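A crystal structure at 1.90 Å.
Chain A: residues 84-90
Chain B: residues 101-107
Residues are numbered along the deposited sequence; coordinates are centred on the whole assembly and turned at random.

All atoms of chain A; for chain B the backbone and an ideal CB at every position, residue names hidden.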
# COMPACT_ATOMS: atom_id res chain seq x y z
N LYS A 84 13.82 6.30 -1.02
CA LYS A 84 13.79 5.03 -1.74
C LYS A 84 12.61 4.11 -1.38
O LYS A 84 12.39 3.11 -2.06
CB LYS A 84 15.10 4.26 -1.55
CG LYS A 84 16.35 5.04 -1.93
CD LYS A 84 16.44 5.21 -3.41
CE LYS A 84 17.80 5.80 -3.81
NZ LYS A 84 17.75 6.31 -5.21
N LYS A 85 11.88 4.41 -0.31
CA LYS A 85 10.77 3.55 0.08
C LYS A 85 9.56 4.44 0.27
O LYS A 85 9.69 5.60 0.60
CB LYS A 85 11.06 2.75 1.36
CG LYS A 85 12.33 1.88 1.37
CD LYS A 85 12.29 0.74 0.39
CE LYS A 85 13.57 -0.11 0.48
NZ LYS A 85 13.43 -1.33 -0.37
N HIS A 86 8.39 3.89 -0.01
CA HIS A 86 7.16 4.64 0.16
C HIS A 86 6.68 4.53 1.59
O HIS A 86 7.10 3.65 2.33
CB HIS A 86 6.11 4.13 -0.83
CG HIS A 86 6.54 4.32 -2.25
ND1 HIS A 86 6.96 3.28 -3.05
CD2 HIS A 86 6.73 5.45 -2.97
CE1 HIS A 86 7.34 3.75 -4.22
NE2 HIS A 86 7.22 5.07 -4.19
N THR A 87 5.83 5.47 1.95
CA THR A 87 5.24 5.53 3.26
C THR A 87 4.52 4.22 3.56
O THR A 87 3.83 3.65 2.70
CB THR A 87 4.27 6.71 3.31
OG1 THR A 87 5.01 7.94 3.16
CG2 THR A 87 3.53 6.74 4.63
N GLY A 88 4.69 3.74 4.78
CA GLY A 88 3.94 2.59 5.25
C GLY A 88 2.46 2.69 4.98
O GLY A 88 1.84 3.76 5.14
N ILE A 89 1.89 1.57 4.58
CA ILE A 89 0.48 1.45 4.41
C ILE A 89 0.03 0.10 4.96
O ILE A 89 0.75 -0.91 4.91
CB ILE A 89 0.02 1.59 2.92
CG1 ILE A 89 0.71 0.54 2.06
CG2 ILE A 89 0.18 3.06 2.37
CD1 ILE A 89 0.00 0.29 0.78
N VAL A 90 -1.15 0.11 5.54
CA VAL A 90 -1.79 -1.12 5.90
C VAL A 90 -3.27 -1.00 5.58
O VAL A 90 -3.88 0.04 5.83
CB VAL A 90 -1.53 -1.52 7.40
CG1 VAL A 90 -1.95 -0.43 8.34
CG2 VAL A 90 -2.25 -2.86 7.76
N UNK B 101 -0.67 10.17 -8.88
CA UNK B 101 -0.71 8.81 -8.40
C UNK B 101 0.42 8.61 -7.45
O UNK B 101 1.40 9.35 -7.46
CB UNK B 101 -0.65 7.80 -9.55
N UNK B 102 0.27 7.60 -6.60
CA UNK B 102 1.35 7.18 -5.74
C UNK B 102 1.40 5.69 -5.95
O UNK B 102 0.53 4.95 -5.45
CB UNK B 102 1.15 7.57 -4.28
N UNK B 103 2.39 5.25 -6.71
CA UNK B 103 2.51 3.86 -7.05
C UNK B 103 3.57 3.20 -6.18
O UNK B 103 4.71 3.67 -6.10
CB UNK B 103 2.84 3.70 -8.53
N UNK B 104 3.20 2.07 -5.58
CA UNK B 104 4.08 1.33 -4.70
C UNK B 104 4.84 0.36 -5.57
O UNK B 104 4.25 -0.51 -6.20
CB UNK B 104 3.31 0.61 -3.59
N UNK B 105 6.15 0.58 -5.65
CA UNK B 105 6.95 -0.11 -6.65
C UNK B 105 7.50 -1.43 -6.13
O UNK B 105 7.87 -2.29 -6.93
CB UNK B 105 8.10 0.79 -7.11
N UNK B 106 7.60 -1.60 -4.81
CA UNK B 106 8.17 -2.86 -4.31
C UNK B 106 7.06 -3.87 -4.09
O UNK B 106 6.65 -4.16 -2.96
CB UNK B 106 8.95 -2.64 -3.01
N UNK B 107 6.58 -4.39 -5.22
CA UNK B 107 5.34 -5.14 -5.28
C UNK B 107 5.50 -6.27 -6.28
O UNK B 107 6.50 -6.33 -7.02
CB UNK B 107 4.16 -4.24 -5.66

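Position 101 lies in a strand with extended backbone angles, and its CB has nothing of chain A within 5.5 Å. Almost any side chain would fit. The deposited residue is Phe B101, which makes no contact with the stretch.

Position 102 is also extended. Its CA-to-CB bond points sideways, and no chain A atom comes within 5.5 Å of the CB. A side chain of some length could still reach the imidazole of His A86; an apolar one or a long polar one would serve. It is Leu B102. Its CD1 comes 3.9 Å from CD2 of His A86.

At position 103 the CA-to-CB bond points away from chain A, so the side chain is little constrained. The backbone O lies over one face of the His A86 ring, 3.2 Å from CE1. The residue is Leu B103, whose side chain stays 5.8 Å or more from chain A.

At position 104 the CB points sideways, 4.5 Å from ND1 of His A86 and 5.5 Å from CD1 of Ile A89. Between these two residues runs a slot, with the carbonyl O of Thr A87 farther along. A flat apolar group would fit the slot, and a long side chain ending in a donor could also use the carbonyl. Phe, Tyr, Met or Gln are reasonable candidates. The residue is Tyr B104. CB of His A86 sits over one face of its ring, 3.8 Å from the centroid, and CD1 of Ile A89 over the opposite face, at 4.2 Å. Tyr B104 OH donates a hydrogen bond of 2.7 Å to Thr A87 O.

Position 105 has its CB sideways, 4.2 Å from CE1 of His A86. A short polar or acidic side chain would suit the imidazole edge, and a small one would also be tolerated. It is Asp B105. Its OD1 lies near the ring plane, 3.0 Å from CE1 of His A86. Water 1 donates to this OD1 (2.7 Å) and to Lys A84 O (2.9 Å), bridging the chains.

At position 106 the CB points toward chain A, 5.4 Å from NZ of Lys A85. This positive charge favours Asp or Glu, though Asn or Gln could also serve. The residue is Asp B106. Its OD1 forms a long salt bridge with Lys A85 NZ, at 3.8 Å, and water 2 links the same two atoms.

Position 107 is out of reach, so chain A gives no preference. It is Val B107.

Chain B 101-107: FLLYDDV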
# COMPACT_ATOMS: atom_id res chain seq x y z
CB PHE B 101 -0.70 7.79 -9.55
CG PHE B 101 0.55 7.80 -10.39
CD1 PHE B 101 1.60 6.92 -10.11
CD2 PHE B 101 0.66 8.64 -11.50
CE1 PHE B 101 2.76 6.90 -10.90
CE2 PHE B 101 1.82 8.64 -12.28
CZ PHE B 101 2.86 7.76 -11.98
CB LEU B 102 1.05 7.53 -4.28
CG LEU B 102 2.12 6.98 -3.32
CD1 LEU B 102 3.50 7.53 -3.63
CD2 LEU B 102 1.75 7.21 -1.85
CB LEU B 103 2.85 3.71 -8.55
CG LEU B 103 3.11 2.29 -9.08
CD1 LEU B 103 2.66 2.19 -10.53
CD2 LEU B 103 4.57 1.87 -8.96
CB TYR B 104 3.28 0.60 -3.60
CG TYR B 104 3.00 1.56 -2.47
CD1 TYR B 104 2.19 2.69 -2.68
CD2 TYR B 104 3.61 1.40 -1.24
CE1 TYR B 104 1.98 3.61 -1.66
CE2 TYR B 104 3.40 2.30 -0.22
CZ TYR B 104 2.60 3.42 -0.44
OH TYR B 104 2.39 4.33 0.55
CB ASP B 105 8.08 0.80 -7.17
CG ASP B 105 9.13 1.11 -6.10
OD1 ASP B 105 8.75 1.14 -4.92
OD2 ASP B 105 10.32 1.31 -6.43
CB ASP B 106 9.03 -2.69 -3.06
CG ASP B 106 10.04 -3.83 -2.90
OD1 ASP B 106 10.91 -3.74 -2.00
OD2 ASP B 106 9.98 -4.82 -3.68
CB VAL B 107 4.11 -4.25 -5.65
CG1 VAL B 107 3.79 -3.26 -4.52
CG2 VAL B 107 4.31 -3.51 -6.99
O HOH W 1 10.38 1.23 -2.81
O HOH W 2 11.79 -0.96 -2.55
O HOH W 3 6.54 -0.09 -2.59
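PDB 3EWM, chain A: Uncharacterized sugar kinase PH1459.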